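Local atomic coordinates of hydrazine synthase alpha subunit (Candidatus Kuenenia stuttgartiensis, PDB entry 5C2V), a protein that forms hydrazine from ammonia and the hydroxylamine made in the gamma subunit, as the heme-c-carrying alpha subunit of the anammox hydrazine synthase complex. Residues 58-63 with 69-74; 94-97 with 102-105; 687-692 with 758-763. All coordinates share one frame; numbering follows the deposited sequence.

Interaction 1. Residues 58-63 with 69-74; sequences RIVLFD and LKVLTN. With BET (trimethyl glycine), chain B.
A beta hairpin of strands 58-63 and 69-71 joins these segments at the margin of a blade of the six-bladed propeller, where V60 faces V71, L61 faces K70 and F62 faces L69. L61-K70, the hydrogen-bonded pair of this antiparallel ladder, carries the two short backbone bonds, L61 N to K70 O at 2.9 Å and K70 N to L61 O at 2.9 Å. Beyond V71 the pairing thins to a weak L72 N to I59 O bond, and a side chain helps: I59 N donates to T73 OG1 at 2.8 Å, because T73 holds OG1 between its own N and carbonyl carbon (chi1 49°). T73 CG2 meanwhile packs across I59 CB at 3.6 Å.

On the V60 face, V71 CG2 touches V60 CG1 at 3.7 Å, and L69 CD1 lies against V60 CB and at the edge of the F62 ring. On the L61 face, L72 CD1 comes to L61 CB at 3.6 Å. V71 CG2 also covers one face of the R58 guanidinium, toward its rim. At the edge of that group, in its plane, NH1 makes a weak bond to the betaine OXT at 3.3 Å, while NE bonds to Q36 OE1 on strand 31-37. The Q36 bond, with the methyl cover and the weak NH1 bond, probably restricts guanidinium rotation, and the charge probably helps attract the ligand carboxylate.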
ATOM      1  N   ARG D  58     -23.045  11.070 -31.913  1.00 70.19           N
ATOM      2  CA  ARG D  58     -23.197  10.546 -33.265  1.00 77.85           C
ATOM      3  C   ARG D  58     -21.922   9.865 -33.754  1.00 81.63           C
ATOM      4  O   ARG D  58     -20.818  10.243 -33.367  1.00 78.50           O
ATOM      5  CB  ARG D  58     -23.593  11.670 -34.224  1.00 71.30           C
ATOM      6  CG  ARG D  58     -22.530  12.745 -34.379  1.00 64.48           C
ATOM      7  CD  ARG D  58     -23.075  13.967 -35.093  1.00 60.10           C
ATOM      8  NE  ARG D  58     -22.010  14.881 -35.493  1.00 58.24           N
ATOM      9  CZ  ARG D  58     -22.216  16.079 -36.029  1.00 64.52           C
ATOM     10  NH1 ARG D  58     -23.454  16.515 -36.224  1.00 54.67           N
ATOM     11  NH2 ARG D  58     -21.187  16.845 -36.366  1.00 47.50           N
ATOM     12  N   ILE D  59     -22.084   8.854 -34.600  1.00 84.50           N
ATOM     13  CA  ILE D  59     -20.945   8.191 -35.226  1.00 88.52           C
ATOM     14  C   ILE D  59     -20.750   8.738 -36.633  1.00 80.89           C
ATOM     15  O   ILE D  59     -21.692   8.780 -37.424  1.00 73.83           O
ATOM     16  CB  ILE D  59     -21.131   6.667 -35.284  1.00 69.94           C
ATOM     17  CG1 ILE D  59     -21.340   6.105 -33.878  1.00 69.81           C
ATOM     18  CG2 ILE D  59     -19.938   6.006 -35.956  1.00 66.96           C
ATOM     19  CD1 ILE D  59     -21.472   4.607 -33.840  1.00 73.85           C
ATOM     20  N   VAL D  60     -19.529   9.160 -36.942  1.00 70.75           N
ATOM     21  CA  VAL D  60     -19.268   9.827 -38.211  1.00 74.56           C
ATOM     22  C   VAL D  60     -18.100   9.228 -38.992  1.00 84.84           C
ATOM     23  O   VAL D  60     -17.186   8.619 -38.420  1.00 88.08           O
ATOM     24  CB  VAL D  60     -18.992  11.328 -38.000  1.00 74.72           C
ATOM     25  CG1 VAL D  60     -20.234  12.029 -37.472  1.00 71.75           C
ATOM     26  CG2 VAL D  60     -17.825  11.522 -37.052  1.00 79.22           C
ATOM     27  N   LEU D  61     -18.151   9.418 -40.309  1.00 83.40           N
ATOM     28  CA  LEU D  61     -17.101   8.983 -41.222  1.00 77.19           C
ATOM     29  C   LEU D  61     -16.375  10.189 -41.807  1.00 69.07           C
ATOM     30  O   LEU D  61     -17.005  11.144 -42.267  1.00 76.53           O
ATOM     31  CB  LEU D  61     -17.686   8.121 -42.344  1.00 87.75           C
ATOM     32  CG  LEU D  61     -16.742   7.672 -43.460  1.00 85.24           C
ATOM     33  CD1 LEU D  61     -15.592   6.851 -42.899  1.00 82.06           C
ATOM     34  CD2 LEU D  61     -17.503   6.880 -44.514  1.00 87.69           C
ATOM     35  N   PHE D  62     -15.047  10.135 -41.792  1.00 61.88           N
ATOM     36  CA  PHE D  62     -14.222  11.259 -42.215  1.00 65.59           C
ATOM     37  C   PHE D  62     -13.137  10.822 -43.197  1.00 71.80           C
ATOM     38  O   PHE D  62     -12.415   9.854 -42.951  1.00 80.17           O
ATOM     39  CB  PHE D  62     -13.593  11.935 -40.994  1.00 66.48           C
ATOM     40  CG  PHE D  62     -12.595  13.005 -41.333  1.00 62.53           C
ATOM     41  CD1 PHE D  62     -13.016  14.266 -41.720  1.00 68.09           C
ATOM     42  CD2 PHE D  62     -11.235  12.754 -41.247  1.00 69.02           C
ATOM     43  CE1 PHE D  62     -12.098  15.254 -42.028  1.00 61.78           C
ATOM     44  CE2 PHE D  62     -10.313  13.737 -41.553  1.00 57.63           C
ATOM     45  CZ  PHE D  62     -10.745  14.988 -41.944  1.00 59.29           C
ATOM     46  N   ASP D  63     -13.031  11.544 -44.308  1.00 68.68           N
ATOM     47  CA  ASP D  63     -12.018  11.265 -45.318  1.00 75.26           C
ATOM     48  C   ASP D  63     -10.759  12.083 -45.046  1.00 77.90           C
ATOM     49  O   ASP D  63     -10.822  13.302 -44.897  1.00 79.77           O
ATOM     50  CB  ASP D  63     -12.561  11.562 -46.718  1.00 87.78           C
ATOM     51  CG  ASP D  63     -11.599  11.156 -47.817  1.00 85.47           C
ATOM     52  OD1 ASP D  63     -10.728  11.975 -48.180  1.00 69.91           O
ATOM     53  OD2 ASP D  63     -11.715  10.019 -48.321  1.00 91.95           O
ATOM     54  N   LEU D  69     -16.780  15.194 -44.110  1.00 83.73           N
ATOM     55  CA  LEU D  69     -17.352  14.525 -42.944  1.00 77.58           C
ATOM     56  C   LEU D  69     -18.821  14.171 -43.174  1.00 72.09           C
ATOM     57  O   LEU D  69     -19.578  14.970 -43.725  1.00 79.52           O
ATOM     58  CB  LEU D  69     -17.210  15.405 -41.700  1.00 85.67           C
ATOM     59  CG  LEU D  69     -17.669  14.796 -40.374  1.00 94.61           C
ATOM     60  CD1 LEU D  69     -16.860  13.549 -40.053  1.00 87.85           C
ATOM     61  CD2 LEU D  69     -17.560  15.813 -39.250  1.00 83.84           C
ATOM     62  N   LYS D  70     -19.220  12.976 -42.747  1.00 63.39           N
ATOM     63  CA  LYS D  70     -20.597  12.518 -42.939  1.00 71.62           C
ATOM     64  C   LYS D  70     -21.155  11.797 -41.710  1.00 71.48           C
ATOM     65  O   LYS D  70     -20.474  10.968 -41.104  1.00 71.44           O
ATOM     66  CB  LYS D  70     -20.681  11.598 -44.160  1.00 70.92           C
ATOM     67  CG  LYS D  70     -22.066  11.022 -44.409  1.00 59.59           C
ATOM     68  CD  LYS D  70     -22.080  10.100 -45.619  1.00 82.05           C
ATOM     69  CE  LYS D  70     -23.461   9.504 -45.837  1.00 87.58           C
ATOM     70  NZ  LYS D  70     -23.502   8.610 -47.027  1.00 69.77           N
ATOM     71  N   VAL D  71     -22.399  12.115 -41.355  1.00 67.22           N
ATOM     72  CA  VAL D  71     -23.071  11.490 -40.219  1.00 63.07           C
ATOM     73  C   VAL D  71     -23.918  10.294 -40.654  1.00 67.55           C
ATOM     74  O   VAL D  71     -24.905  10.451 -41.372  1.00 80.02           O
ATOM     75  CB  VAL D  71     -23.980  12.489 -39.475  1.00 65.37           C
ATOM     76  CG1 VAL D  71     -24.725  11.792 -38.347  1.00 66.27           C
ATOM     77  CG2 VAL D  71     -23.168  13.662 -38.945  1.00 58.04           C
ATOM     78  N   LEU D  72     -23.513   9.101 -40.229  1.00 72.09           N
ATOM     79  CA  LEU D  72     -24.218   7.865 -40.569  1.00 78.25           C
ATOM     80  C   LEU D  72     -25.418   7.574 -39.663  1.00 74.56           C
ATOM     81  O   LEU D  72     -26.415   6.996 -40.099  1.00 92.13           O
ATOM     82  CB  LEU D  72     -23.247   6.680 -40.529  1.00 72.40           C
ATOM     83  CG  LEU D  72     -22.280   6.512 -41.707  1.00 84.89           C
ATOM     84  CD1 LEU D  72     -21.187   7.573 -41.706  1.00 74.09           C
ATOM     85  CD2 LEU D  72     -21.670   5.121 -41.714  1.00 89.19           C
ATOM     86  N   THR D  73     -25.309   7.981 -38.404  1.00 61.71           N
ATOM     87  CA  THR D  73     -26.220   7.551 -37.341  1.00 72.24           C
ATOM     88  C   THR D  73     -27.417   8.470 -37.099  1.00 71.43           C
ATOM     89  O   THR D  73     -28.097   8.337 -36.082  1.00 67.35           O
ATOM     90  CB  THR D  73     -25.469   7.363 -36.016  1.00 76.35           C
ATOM     91  OG1 THR D  73     -24.650   8.509 -35.757  1.00 86.93           O
ATOM     92  CG2 THR D  73     -24.595   6.122 -36.094  1.00 82.39           C
ATOM     93  N   ASN D  74     -27.658   9.404 -38.016  1.00 73.55           N
ATOM     94  CA  ASN D  74     -28.697  10.427 -37.859  1.00 64.20           C
ATOM     95  C   ASN D  74     -30.066   9.884 -37.428  1.00 69.20           C
ATOM     96  O   ASN D  74     -30.886  10.626 -36.888  1.00 82.61           O
ATOM     97  CB  ASN D  74     -28.867  11.198 -39.173  1.00 60.82           C
ATOM     98  CG  ASN D  74     -28.289  12.598 -39.113  1.00 79.53           C
ATOM     99  OD1 ASN D  74     -28.277  13.235 -38.059  1.00 85.09           O
ATOM    100  ND2 ASN D  74     -27.813  13.090 -40.251  1.00 69.42           N
TER
HETATM  101  N   BET B 907     -28.175  13.656 -33.318  1.00 68.16           N
HETATM  102  CA  BET B 907     -28.388  14.852 -34.237  1.00 72.83           C
HETATM  103  C   BET B 907     -26.963  15.558 -34.552  1.00 67.68           C
HETATM  104  O   BET B 907     -26.828  16.684 -34.011  1.00 82.11           O
HETATM  105  OXT BET B 907     -26.198  14.894 -35.289  1.00 75.11           O
HETATM  106  C1  BET B 907     -29.444  13.377 -32.533  1.00 64.14           C
HETATM  107  C2  BET B 907     -27.049  13.916 -32.316  1.00 86.90           C
HETATM  108  C3  BET B 907     -27.891  12.408 -34.134  1.00 84.98           C

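Interaction 2. Residues 94-97 with 102-105; sequences AGVH and GCQI
V96 sets CG1 anti to its backbone N (chi1 -175°), which turns CG2 to the side of that N and onto C103, where it meets CB at 3.7 Å. C103 likewise swings SG anti to its own N (chi1 -173°), and the sulfur runs along the same face of the sheet toward A94 CB, a looser approach of 4.4 Å. V96 CG1, the other branch, faces the carbonyl of G102, with O 3.8 Å away.

Between these side chains the backbones are tied by G95 and Q104, a hydrogen-bonded pair: G95 N donates to Q104 O at 2.9 Å, and Q104 N donates to G95 O at 2.9 Å. G95 O is gripped a second time by the indole NE1 of W106, and the C103 CA-H points at it as well. The pair belongs to a beta hairpin of strands 90-97 and 103-109, the two central strands of a four-stranded antiparallel propeller blade; strand 76-84 flanks it, its F80 packing on A94 and C103.

Q104 stands on the face away from V96 and C103, so its amide serves other parts of the chain. NE2 donates to L121 O and to G101 O, while OE1 meets the hydroxyl of T119; these partners fix the amide's rotation. Further out, just before the hairpin turn, the V96 CA-H approaches G102 O, with CA and O 3.6 Å apart.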
ATOM      1  N   ALA D  94     -22.943   0.474 -30.803  1.00 75.55           N
ATOM      2  CA  ALA D  94     -23.995   0.550 -29.801  1.00 61.12           C
ATOM      3  C   ALA D  94     -24.810   1.808 -30.046  1.00 65.78           C
ATOM      4  O   ALA D  94     -24.251   2.870 -30.321  1.00 59.39           O
ATOM      5  CB  ALA D  94     -23.411   0.550 -28.401  1.00 69.37           C
ATOM      6  N   GLY D  95     -26.131   1.697 -29.955  1.00 67.21           N
ATOM      7  CA  GLY D  95     -26.976   2.834 -30.258  1.00 67.63           C
ATOM      8  C   GLY D  95     -28.338   2.861 -29.598  1.00 73.85           C
ATOM      9  O   GLY D  95     -28.879   1.828 -29.198  1.00 75.58           O
ATOM     10  N   VAL D  96     -28.888   4.066 -29.482  1.00 73.86           N
ATOM     11  CA  VAL D  96     -30.254   4.257 -29.021  1.00 78.69           C
ATOM     12  C   VAL D  96     -31.084   4.849 -30.153  1.00 75.10           C
ATOM     13  O   VAL D  96     -30.883   6.000 -30.543  1.00 72.74           O
ATOM     14  CB  VAL D  96     -30.325   5.182 -27.792  1.00 82.01           C
ATOM     15  CG1 VAL D  96     -31.752   5.263 -27.273  1.00 68.61           C
ATOM     16  CG2 VAL D  96     -29.384   4.693 -26.704  1.00 67.39           C
ATOM     17  N   HIS D  97     -32.010   4.057 -30.681  1.00 85.00           N
ATOM     18  CA  HIS D  97     -32.839   4.489 -31.799  1.00 95.03           C
ATOM     19  C   HIS D  97     -33.760   5.629 -31.375  1.00 83.33           C
ATOM     20  O   HIS D  97     -34.217   5.670 -30.233  1.00 72.46           O
ATOM     21  CB  HIS D  97     -33.657   3.316 -32.342  1.00 95.49           C
ATOM     22  CG  HIS D  97     -34.184   3.534 -33.728  1.00 98.80           C
ATOM     23  ND1 HIS D  97     -33.628   4.442 -34.601  1.00 97.06           N
ATOM     24  CD2 HIS D  97     -35.215   2.955 -34.386  1.00 95.55           C
ATOM     25  CE1 HIS D  97     -34.296   4.414 -35.743  1.00 89.24           C
ATOM     26  NE2 HIS D  97     -35.261   3.525 -35.641  1.00 97.62           N
ATOM     27  N   GLY D 102     -34.150   1.200 -26.333  1.00 92.98           N
ATOM     28  CA  GLY D 102     -33.037   1.186 -25.401  1.00 65.22           C
ATOM     29  C   GLY D 102     -31.704   1.238 -26.120  1.00 67.68           C
ATOM     30  O   GLY D 102     -31.653   1.442 -27.334  1.00 73.03           O
ATOM     31  N   CYS D 103     -30.621   1.045 -25.374  1.00 71.10           N
ATOM     32  CA  CYS D 103     -29.291   1.040 -25.969  1.00 76.72           C
ATOM     33  C   CYS D 103     -28.918  -0.383 -26.350  1.00 73.72           C
ATOM     34  O   CYS D 103     -28.717  -1.239 -25.489  1.00 76.94           O
ATOM     35  CB  CYS D 103     -28.258   1.626 -25.006  1.00 53.50           C
ATOM     36  SG  CYS D 103     -26.616   1.858 -25.731  1.00 64.74           S
ATOM     37  N   GLN D 104     -28.824  -0.628 -27.652  1.00 73.66           N
ATOM     38  CA  GLN D 104     -28.648  -1.981 -28.161  1.00 73.95           C
ATOM     39  C   GLN D 104     -27.490  -2.073 -29.146  1.00 71.34           C
ATOM     40  O   GLN D 104     -26.834  -1.075 -29.447  1.00 64.89           O
ATOM     41  CB  GLN D 104     -29.938  -2.458 -28.830  1.00 59.18           C
ATOM     42  CG  GLN D 104     -31.178  -2.383 -27.944  1.00 53.09           C
ATOM     43  CD  GLN D 104     -31.235  -3.492 -26.907  1.00 62.74           C
ATOM     44  OE1 GLN D 104     -30.361  -4.357 -26.853  1.00 71.73           O
ATOM     45  NE2 GLN D 104     -32.274  -3.473 -26.081  1.00 63.21           N
ATOM     46  N   ILE D 105     -27.249  -3.280 -29.646  1.00 73.37           N
ATOM     47  CA  ILE D 105     -26.208  -3.507 -30.641  1.00 81.82           C
ATOM     48  C   ILE D 105     -26.796  -3.433 -32.046  1.00 73.91           C
ATOM     49  O   ILE D 105     -27.826  -4.041 -32.331  1.00 70.30           O
ATOM     50  CB  ILE D 105     -25.519  -4.873 -30.441  1.00 64.79           C
ATOM     51  CG1 ILE D 105     -24.927  -4.972 -29.034  1.00 66.28           C
ATOM     52  CG2 ILE D 105     -24.437  -5.086 -31.489  1.00 67.54           C
ATOM     53  CD1 ILE D 105     -23.830  -3.966 -28.760  1.00 62.55           C
TER

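Interaction 3. Residues 687-692 with 758-763; sequences RAYNSL and VEWIDL
W760 is the residue through which helix 751-762 reaches Y689 and L692 of helix 687-692, while its neighbours in 758-763 turn to other parts of the fold. V758 leads in and packs on Y723. E759, one step on, forms a salt bridge with R642.

W760 is directed toward helix 687-692. Its CG lies anti to the backbone N (chi1 169°), which carries the indole out from its own helix until the six-membered ring arrives beside residues 687-692. There CZ2 meets Y689 CE2 at 3.8 Å and CD2 at 4.0 Å; the tyrosine CE2 lies at the indole edge, in its plane, and the two side chains run obliquely to one another. The neighbouring CH2 comes within 4.5 Å of L692 CD1, a looser apolar touch. The reach of the two aromatic side chains fits the backbone spacing, since the nearest CA atoms, those of L692 and I761, stand 10.5 Å apart.

I761, next in order, packs on V719 of helix 717-722, D762 forms a salt bridge with R463, and L763 rests on I465. The W760 contact with Y689 and L692 joins two helices of the cytochrome c region, and the L692 side chain lies about 6 Å from the bis-histidine heme c.

No hydrogen bond crosses the contact: indole NE1 donates to Q766 O, and Y689 OH is paired with G497 N and A765 O. Both buried aromatics thus keep their polar atoms satisfied while ring carbons make the apolar contact.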
ATOM      1  N   ARG D 687     -28.085  -5.017  18.239  1.00 45.70           N
ATOM      2  CA  ARG D 687     -27.009  -4.669  19.160  1.00 46.52           C
ATOM      3  C   ARG D 687     -25.830  -5.631  19.040  1.00 54.79           C
ATOM      4  O   ARG D 687     -24.672  -5.209  19.019  1.00 41.86           O
ATOM      5  CB  ARG D 687     -27.528  -4.651  20.600  1.00 55.20           C
ATOM      6  CG  ARG D 687     -26.448  -4.434  21.648  1.00 57.84           C
ATOM      7  CD  ARG D 687     -25.712  -3.127  21.415  1.00 53.86           C
ATOM      8  NE  ARG D 687     -26.594  -1.973  21.550  1.00 55.90           N
ATOM      9  CZ  ARG D 687     -26.265  -0.738  21.184  1.00 59.51           C
ATOM     10  NH1 ARG D 687     -25.073  -0.497  20.655  1.00 33.58           N
ATOM     11  NH2 ARG D 687     -27.129   0.256  21.345  1.00 53.67           N
ATOM     12  N   ALA D 688     -26.132  -6.924  18.964  1.00 52.30           N
ATOM     13  CA  ALA D 688     -25.099  -7.952  18.895  1.00 43.22           C
ATOM     14  C   ALA D 688     -24.255  -7.821  17.631  1.00 43.67           C
ATOM     15  O   ALA D 688     -23.031  -7.961  17.675  1.00 57.11           O
ATOM     16  CB  ALA D 688     -25.728  -9.335  18.971  1.00 49.10           C
ATOM     17  N   TYR D 689     -24.911  -7.546  16.507  1.00 43.86           N
ATOM     18  CA  TYR D 689     -24.210  -7.396  15.238  1.00 47.66           C
ATOM     19  C   TYR D 689     -23.310  -6.167  15.256  1.00 39.62           C
ATOM     20  O   TYR D 689     -22.162  -6.222  14.816  1.00 50.19           O
ATOM     21  CB  TYR D 689     -25.201  -7.304  14.074  1.00 41.50           C
ATOM     22  CG  TYR D 689     -24.541  -7.341  12.713  1.00 39.52           C
ATOM     23  CD1 TYR D 689     -24.179  -6.169  12.059  1.00 43.64           C
ATOM     24  CD2 TYR D 689     -24.275  -8.549  12.083  1.00 47.79           C
ATOM     25  CE1 TYR D 689     -23.573  -6.199  10.817  1.00 38.80           C
ATOM     26  CE2 TYR D 689     -23.671  -8.590  10.841  1.00 41.80           C
ATOM     27  CZ  TYR D 689     -23.322  -7.414  10.213  1.00 42.69           C
ATOM     28  OH  TYR D 689     -22.719  -7.452   8.976  1.00 40.42           O
ATOM     29  N   ASN D 690     -23.840  -5.057  15.762  1.00 56.94           N
ATOM     30  CA  ASN D 690     -23.064  -3.827  15.885  1.00 45.71           C
ATOM     31  C   ASN D 690     -21.857  -4.015  16.795  1.00 45.47           C
ATOM     32  O   ASN D 690     -20.780  -3.479  16.532  1.00 45.19           O
ATOM     33  CB  ASN D 690     -23.940  -2.688  16.412  1.00 30.02           C
ATOM     34  CG  ASN D 690     -24.836  -2.099  15.341  1.00 44.52           C
ATOM     35  OD1 ASN D 690     -24.393  -1.298  14.516  1.00 41.33           O
ATOM     36  ND2 ASN D 690     -26.106  -2.485  15.351  1.00 49.88           N
ATOM     37  N   SER D 691     -22.043  -4.784  17.862  1.00 34.92           N
ATOM     38  CA  SER D 691     -20.964  -5.066  18.799  1.00 41.89           C
ATOM     39  C   SER D 691     -19.871  -5.912  18.152  1.00 48.35           C
ATOM     40  O   SER D 691     -18.694  -5.559  18.195  1.00 58.49           O
ATOM     41  CB  SER D 691     -21.503  -5.777  20.042  1.00 27.77           C
ATOM     42  OG  SER D 691     -22.425  -4.959  20.742  1.00 50.97           O
ATOM     43  N   LEU D 692     -20.271  -7.025  17.544  1.00 48.80           N
ATOM     44  CA  LEU D 692     -19.319  -7.989  16.999  1.00 43.94           C
ATOM     45  C   LEU D 692     -18.547  -7.462  15.789  1.00 38.57           C
ATOM     46  O   LEU D 692     -17.428  -7.898  15.526  1.00 41.53           O
ATOM     47  CB  LEU D 692     -20.045  -9.283  16.627  1.00 44.56           C
ATOM     48  CG  LEU D 692     -20.578 -10.090  17.815  1.00 44.29           C
ATOM     49  CD1 LEU D 692     -21.498 -11.207  17.349  1.00 34.49           C
ATOM     50  CD2 LEU D 692     -19.424 -10.646  18.636  1.00 28.10           C
ATOM     51  N   VAL D 758     -18.618 -19.919  12.889  1.00 41.23           N
ATOM     52  CA  VAL D 758     -17.435 -20.026  12.036  1.00 37.06           C
ATOM     53  C   VAL D 758     -17.783 -19.819  10.562  1.00 42.02           C
ATOM     54  O   VAL D 758     -17.140 -19.028   9.866  1.00 47.49           O
ATOM     55  CB  VAL D 758     -16.743 -21.395  12.200  1.00 53.68           C
ATOM     56  CG1 VAL D 758     -15.626 -21.554  11.178  1.00 32.62           C
ATOM     57  CG2 VAL D 758     -16.207 -21.555  13.615  1.00 37.05           C
ATOM     58  N   GLU D 759     -18.809 -20.529  10.099  1.00 46.53           N
ATOM     59  CA  GLU D 759     -19.287 -20.399   8.728  1.00 48.24           C
ATOM     60  C   GLU D 759     -19.735 -18.975   8.429  1.00 47.58           C
ATOM     61  O   GLU D 759     -19.425 -18.429   7.369  1.00 38.28           O
ATOM     62  CB  GLU D 759     -20.442 -21.367   8.463  1.00 56.75           C
ATOM     63  CG  GLU D 759     -20.011 -22.799   8.216  1.00 57.03           C
ATOM     64  CD  GLU D 759     -21.177 -23.700   7.858  1.00 58.00           C
ATOM     65  OE1 GLU D 759     -22.279 -23.498   8.411  1.00 58.51           O
ATOM     66  OE2 GLU D 759     -20.993 -24.605   7.017  1.00 62.20           O
ATOM     67  N   TRP D 760     -20.466 -18.384   9.369  1.00 50.92           N
ATOM     68  CA  TRP D 760     -20.942 -17.014   9.220  1.00 50.79           C
ATOM     69  C   TRP D 760     -19.787 -16.044   9.002  1.00 54.36           C
ATOM     70  O   TRP D 760     -19.837 -15.202   8.105  1.00 47.99           O
ATOM     71  CB  TRP D 760     -21.757 -16.588  10.443  1.00 50.40           C
ATOM     72  CG  TRP D 760     -22.056 -15.120  10.477  1.00 60.67           C
ATOM     73  CD1 TRP D 760     -22.809 -14.415   9.583  1.00 61.60           C
ATOM     74  CD2 TRP D 760     -21.612 -14.177  11.459  1.00 63.38           C
ATOM     75  NE1 TRP D 760     -22.857 -13.090   9.946  1.00 45.10           N
ATOM     76  CE2 TRP D 760     -22.131 -12.919  11.095  1.00 62.10           C
ATOM     77  CE3 TRP D 760     -20.825 -14.274  12.611  1.00 51.98           C
ATOM     78  CZ2 TRP D 760     -21.889 -11.766  11.840  1.00 58.33           C
ATOM     79  CZ3 TRP D 760     -20.587 -13.130  13.350  1.00 40.86           C
ATOM     80  CH2 TRP D 760     -21.116 -11.893  12.963  1.00 55.40           C
ATOM     81  N   ILE D 761     -18.743 -16.173   9.815  1.00 48.36           N
ATOM     82  CA  ILE D 761     -17.585 -15.294   9.696  1.00 50.71           C
ATOM     83  C   ILE D 761     -16.815 -15.539   8.398  1.00 49.80           C
ATOM     84  O   ILE D 761     -16.420 -14.592   7.714  1.00 45.02           O
ATOM     85  CB  ILE D 761     -16.634 -15.458  10.894  1.00 42.79           C
ATOM     86  CG1 ILE D 761     -17.355 -15.093  12.192  1.00 42.42           C
ATOM     87  CG2 ILE D 761     -15.399 -14.595  10.721  1.00 39.88           C
ATOM     88  CD1 ILE D 761     -16.463 -15.103  13.411  1.00 40.70           C
ATOM     89  N   ASP D 762     -16.614 -16.808   8.055  1.00 48.17           N
ATOM     90  CA  ASP D 762     -15.899 -17.165   6.830  1.00 48.70           C
ATOM     91  C   ASP D 762     -16.635 -16.696   5.576  1.00 47.72           C
ATOM     92  O   ASP D 762     -16.015 -16.438   4.544  1.00 39.97           O
ATOM     93  CB  ASP D 762     -15.675 -18.677   6.765  1.00 50.47           C
ATOM     94  CG  ASP D 762     -14.312 -19.087   7.286  1.00 55.01           C
ATOM     95  OD1 ASP D 762     -13.624 -18.238   7.891  1.00 67.13           O
ATOM     96  OD2 ASP D 762     -13.931 -20.260   7.094  1.00 49.27           O
ATOM     97  N   LEU D 763     -17.957 -16.586   5.672  1.00 43.92           N
ATOM     98  CA  LEU D 763     -18.778 -16.116   4.560  1.00 37.84           C
ATOM     99  C   LEU D 763     -18.685 -14.605   4.364  1.00 43.00           C
ATOM    100  O   LEU D 763     -19.222 -14.064   3.398  1.00 45.83           O
ATOM    101  CB  LEU D 763     -20.241 -16.514   4.766  1.00 36.32           C
ATOM    102  CG  LEU D 763     -20.648 -17.942   4.399  1.00 41.23           C
ATOM    103  CD1 LEU D 763     -22.061 -18.221   4.876  1.00 46.03           C
ATOM    104  CD2 LEU D 763     -20.539 -18.159   2.897  1.00 37.45           C
TER

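Interactions 1 and 2 are successive hairpins of the N-terminal propeller, with centres 17 Å apart and nearest atoms about 5 Å apart. They do not touch, but strand 76-84 lies between them in the chain and packs against both: I59 and T73 meet A79, and V96 meets T78. Betaine is weakly bonded to R58 of interaction 1 and lies about 10 Å from the V96 side chain of interaction 2. Interaction 3 belongs to the C-terminal cytochrome domain, its centre 57 Å from that of interaction 1 and 45 Å from that of interaction 2, and is the contact near a heme, the bis-histidine one held by C658, C661, H662 and H745.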